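Local coordinates for carbohydrate esterase family 2 (CE2) (Chaetomium olivicolor, PDB 4XVH), which probably removes acetyl groups from xylan or related plant polysaccharides, using an SGNH-type esterase domain joined to a beta-sandwich domain, at residues S16-G21 with S83-G88; G40-D45 with G88-G93. All coordinates share one frame; numbering follows the deposited sequence.

Contact 1: S16-G21 with S83-G88. With PEU (2,5,8,11,14,17,20,23,26,29,32,35,38,41,44,47,50,53,56,59,62,65,68,71,74,77,80-heptacosaoxadooctacontan-82-ol), chain C.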
# COMPACT_ATOMS: atom_id res chain seq x y z
N SER A 16 -3.52 1.01 -10.80
CA SER A 16 -3.12 -0.37 -10.61
C SER A 16 -2.76 -0.65 -9.15
O SER A 16 -3.40 -1.47 -8.49
CB SER A 16 -1.92 -0.69 -11.51
OG SER A 16 -1.47 -2.00 -11.27
N TRP A 17 -1.73 0.01 -8.62
CA TRP A 17 -1.38 -0.20 -7.21
C TRP A 17 -2.49 0.30 -6.25
O TRP A 17 -3.29 1.18 -6.59
CB TRP A 17 -0.04 0.51 -6.92
CG TRP A 17 1.12 -0.04 -7.68
CD1 TRP A 17 1.81 0.58 -8.70
CD2 TRP A 17 1.69 -1.36 -7.55
NE1 TRP A 17 2.80 -0.27 -9.18
CE2 TRP A 17 2.75 -1.46 -8.49
CE3 TRP A 17 1.41 -2.47 -6.74
CZ2 TRP A 17 3.54 -2.61 -8.62
CZ3 TRP A 17 2.21 -3.62 -6.87
CH2 TRP A 17 3.25 -3.67 -7.80
N PRO A 18 -2.56 -0.29 -5.05
CA PRO A 18 -3.49 0.19 -4.03
C PRO A 18 -3.22 1.65 -3.72
O PRO A 18 -2.05 2.07 -3.74
CB PRO A 18 -3.17 -0.67 -2.79
CG PRO A 18 -2.51 -1.91 -3.35
CD PRO A 18 -1.70 -1.37 -4.52
N GLY A 19 -4.27 2.41 -3.43
CA GLY A 19 -4.10 3.79 -2.99
C GLY A 19 -3.94 4.76 -4.14
O GLY A 19 -4.01 5.97 -3.91
N THR A 20 -3.74 4.27 -5.37
CA THR A 20 -3.54 5.21 -6.48
C THR A 20 -4.84 5.93 -6.85
O THR A 20 -5.94 5.42 -6.60
CB THR A 20 -2.97 4.53 -7.73
OG1 THR A 20 -3.77 3.39 -8.06
CG2 THR A 20 -1.49 4.12 -7.48
N GLY A 21 -4.73 7.09 -7.47
CA GLY A 21 -5.94 7.84 -7.78
C GLY A 21 -5.70 9.24 -8.25
O GLY A 21 -4.67 9.51 -8.89
N SER A 83 -8.35 -1.16 -3.32
CA SER A 83 -8.04 -2.56 -3.60
C SER A 83 -6.78 -2.73 -4.44
O SER A 83 -6.06 -1.76 -4.72
CB SER A 83 -9.23 -3.23 -4.32
OG SER A 83 -9.57 -2.52 -5.51
N GLU A 84 -6.51 -3.96 -4.88
CA GLU A 84 -5.18 -4.29 -5.39
C GLU A 84 -5.21 -4.91 -6.80
O GLU A 84 -6.25 -5.38 -7.26
CB GLU A 84 -4.47 -5.24 -4.41
CG GLU A 84 -5.13 -6.65 -4.41
CD GLU A 84 -4.42 -7.60 -3.45
OE1 GLU A 84 -3.23 -7.93 -3.72
OE2 GLU A 84 -5.05 -7.99 -2.44
N PRO A 85 -4.06 -4.93 -7.48
CA PRO A 85 -4.04 -5.40 -8.86
C PRO A 85 -4.53 -6.83 -9.05
O PRO A 85 -5.10 -7.14 -10.10
CB PRO A 85 -2.56 -5.31 -9.27
CG PRO A 85 -1.86 -4.63 -8.16
CD PRO A 85 -2.81 -4.26 -7.09
N ALA A 86 -4.36 -7.67 -8.03
CA ALA A 86 -4.70 -9.08 -8.17
C ALA A 86 -6.19 -9.25 -8.48
O ALA A 86 -6.56 -10.23 -9.10
CB ALA A 86 -4.34 -9.87 -6.91
N TYR A 87 -7.02 -8.31 -8.03
CA TYR A 87 -8.47 -8.42 -8.23
C TYR A 87 -8.93 -7.70 -9.49
O TYR A 87 -9.95 -8.06 -10.08
CB TYR A 87 -9.23 -7.88 -7.01
CG TYR A 87 -9.22 -8.82 -5.82
CD1 TYR A 87 -10.14 -9.86 -5.72
CD2 TYR A 87 -8.26 -8.69 -4.82
CE1 TYR A 87 -10.11 -10.74 -4.64
CE2 TYR A 87 -8.23 -9.57 -3.72
CZ TYR A 87 -9.16 -10.58 -3.64
OH TYR A 87 -9.11 -11.44 -2.55
N GLY A 88 -8.19 -6.67 -9.90
CA GLY A 88 -8.47 -5.97 -11.15
C GLY A 88 -7.81 -4.60 -11.17
O GLY A 88 -7.04 -4.28 -10.28
CAA PEU C . -8.19 -10.41 -12.98
OAB PEU C . -8.31 -11.59 -12.17
CAC PEU C . -7.65 -12.77 -12.77
CAD PEU C . -7.67 -14.16 -12.05
OAE PEU C . -9.01 -14.69 -11.84
CAF PEU C . -9.83 -13.87 -10.95
CAG PEU C . -9.59 -13.83 -9.43
OAH PEU C . -8.28 -13.47 -8.96
CAI PEU C . -8.28 -13.30 -7.51
CAJ PEU C . -6.87 -13.20 -6.93
OAK PEU C . -6.92 -12.98 -5.49
CAL PEU C . -5.65 -13.33 -4.91
CAM PEU C . -5.59 -13.16 -3.39
OAN PEU C . -4.34 -13.79 -3.05
CAO PEU C . -4.09 -13.87 -1.62
CAP PEU C . -3.08 -15.00 -1.65
OAQ PEU C . -2.41 -15.62 -0.52
CAR PEU C . -3.23 -16.13 0.58
CAS PEU C . -3.84 -15.18 1.64
OAT PEU C . -2.83 -14.45 2.44
CAU PEU C . -1.95 -13.53 1.72
CAV PEU C . -0.93 -12.85 2.65
OAW PEU C . -0.03 -11.90 2.04

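Contact 2: G40-D45 with G88-G93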
# COMPACT_ATOMS: atom_id res chain seq x y z
N GLY A 40 -11.77 -6.86 -13.97
CA GLY A 40 -11.92 -7.57 -12.71
C GLY A 40 -12.75 -6.79 -11.72
O GLY A 40 -13.71 -6.12 -12.11
N THR A 41 -12.40 -6.87 -10.45
CA THR A 41 -13.21 -6.17 -9.46
C THR A 41 -12.32 -5.14 -8.77
O THR A 41 -11.10 -5.30 -8.72
CB THR A 41 -13.87 -7.13 -8.41
OG1 THR A 41 -12.87 -8.00 -7.86
CG2 THR A 41 -15.02 -7.97 -9.03
N ASN A 42 -12.94 -4.07 -8.28
CA ASN A 42 -12.21 -2.91 -7.77
C ASN A 42 -13.06 -2.23 -6.73
O ASN A 42 -14.28 -2.40 -6.75
CB ASN A 42 -11.91 -1.90 -8.89
CG ASN A 42 -11.12 -2.50 -10.01
OD1 ASN A 42 -9.89 -2.56 -9.96
ND2 ASN A 42 -11.82 -2.99 -11.03
N SER A 43 -12.46 -1.42 -5.86
CA SER A 43 -13.28 -0.47 -5.12
C SER A 43 -12.44 0.75 -4.85
O SER A 43 -11.22 0.66 -4.82
CB SER A 43 -13.83 -1.05 -3.81
OG SER A 43 -12.81 -1.31 -2.87
N VAL A 44 -13.10 1.88 -4.71
CA VAL A 44 -12.44 3.14 -4.52
C VAL A 44 -13.18 3.89 -3.45
O VAL A 44 -14.39 3.65 -3.23
CB VAL A 44 -12.43 4.01 -5.83
CG1 VAL A 44 -11.72 3.31 -6.98
CG2 VAL A 44 -13.88 4.36 -6.22
N ASP A 45 -12.46 4.79 -2.79
CA ASP A 45 -13.03 5.85 -1.95
C ASP A 45 -13.15 7.12 -2.76
O ASP A 45 -12.15 7.54 -3.36
CB ASP A 45 -12.13 6.14 -0.74
CG ASP A 45 -12.30 5.16 0.39
OD1 ASP A 45 -13.15 4.25 0.30
OD2 ASP A 45 -11.58 5.34 1.40
N GLY A 88 -8.19 -6.67 -9.90
CA GLY A 88 -8.47 -5.97 -11.15
C GLY A 88 -7.81 -4.60 -11.17
O GLY A 88 -7.04 -4.28 -10.28
N SER A 89 -8.13 -3.79 -12.16
CA SER A 89 -7.66 -2.41 -12.17
C SER A 89 -8.66 -1.48 -12.88
O SER A 89 -9.60 -1.95 -13.50
CB SER A 89 -6.28 -2.31 -12.82
OG SER A 89 -6.34 -2.73 -14.16
N ILE A 90 -8.46 -0.17 -12.75
CA ILE A 90 -9.30 0.81 -13.44
C ILE A 90 -8.44 1.64 -14.39
O ILE A 90 -7.40 2.15 -13.99
CB ILE A 90 -10.03 1.76 -12.45
CG1 ILE A 90 -10.94 0.93 -11.52
CG2 ILE A 90 -10.84 2.79 -13.23
CD1 ILE A 90 -11.30 1.63 -10.19
N PHE A 91 -8.84 1.73 -15.66
CA PHE A 91 -8.12 2.62 -16.58
C PHE A 91 -8.89 3.93 -16.71
O PHE A 91 -10.04 3.92 -17.18
CB PHE A 91 -7.93 1.95 -17.94
CG PHE A 91 -6.95 0.79 -17.92
CD1 PHE A 91 -7.32 -0.45 -17.42
CD2 PHE A 91 -5.66 0.95 -18.44
CE1 PHE A 91 -6.41 -1.52 -17.42
CE2 PHE A 91 -4.75 -0.12 -18.45
CZ PHE A 91 -5.13 -1.35 -17.94
N LEU A 92 -8.28 5.04 -16.30
CA LEU A 92 -8.97 6.32 -16.27
C LEU A 92 -9.06 6.93 -17.66
O LEU A 92 -8.17 6.75 -18.49
CB LEU A 92 -8.27 7.30 -15.32
CG LEU A 92 -8.41 6.97 -13.82
CD1 LEU A 92 -7.88 8.11 -12.99
CD2 LEU A 92 -9.86 6.73 -13.47
N GLY A 93 -10.15 7.67 -17.89
CA GLY A 93 -10.33 8.47 -19.09
C GLY A 93 -10.12 9.95 -18.78
O GLY A 93 -9.18 10.31 -18.05

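Contact 1: S16-G21 with S83-G88
The ring of P85 meets S16, W17 and P18 together, and following it atom by atom shows how a proline can close a joint without any hydrogen bond across it. P85 CB lies 4.0 Å from S16 OG, which stands anti to its own backbone N (chi1 176°) and is hydrogen-bonded to A190 N. At the tip of the pucker, P85 CG approaches W17 CE3 obliquely at 4.2 Å. P85 CD then comes down on the backbone, 3.2 Å from S16 O, and also touches P18 CD at 4.0 Å, the two proline rings crossing at about a right angle. Beyond them P18 CG rests against E84 CB, and P18 CA-H makes a bent contact with S83 O, 3.3 Å from CA to O; this buried oxygen has no hydrogen-bond donor in the model. A type II turn from W17 to T20, with T20 OG1 bonded to W17 O, shapes 16-21. Past P85, A86 and Y87 line the pocket of the bound polyether, whose OAK sits over one face of the Y87 ring. The pair lies between the two domains: W17 and P18 also pack on strand 155-160 of the parallel sheet, and P18 and E84 reach V121 of helix 118-121.

Contact 2: G40-D45 with G88-G93
N42 and I90 lie alongside one another, pointing opposite ways, an example of an asparagine that serves as apolar filler and polar connector at once. N42 CB lies 3.8 Å from I90 CD1, and the carboxamide carbon CG is equally near I90 CG1. The same I90 CD1 reaches V44 CG1 at 3.6 Å, so the isoleucine tip fits against both residues. N42 OD1 stands 3.1 Å from S89 N at a poor angle for bonding. Its hydrogen bond comes instead from R81 NH1, while N42 ND2 gives one to S39 O. CG stands anti to the carbonyl carbon (chi1 -58°), beside I90; bonds at both OD1 and ND2 then hold the amide's rotation. Next to it, G40 and G88 form an antiparallel non-hydrogen-bonded pair within the four-stranded sheet, CA atoms 4.1 Å apart, so close that a CB on either would clash. Farther out, I90 packs on I35 and V44, of strand 44-48 in the other sheet, on I56. An alanine in place of N42 would probably leave S39 O and R81 NH1 without these bonds and open a gap beside I90 CG1. Between the segments themselves the chemistry is therefore mainly van der Waals, and the polar grip on N42 comes from R81 and S39.

Overall arrangement
Read from the N terminus, the chain first passes through 16-21, between strands 14-15 and 21-28, and reaches 40-45, which begins at the end of strand 31-40 and runs into strand 44-48. The loop at 83-88 then closes contact 1, and segment 88-93, the start of strand 88-97, closes contact 2. Their segments alternate, so the two closures cross rather than nest, sharing G88, where the loop passes into the strand. Y87 O and T41 N, 2.7 Å apart in a probable hydrogen bond, stitch them together, and S83 OG probably bonds S43 N as well. Contact 2 thus brings V44 of one sandwich sheet to I90 of the other, while contact 1 carries that framework to the esterase domain and the ligand pocket.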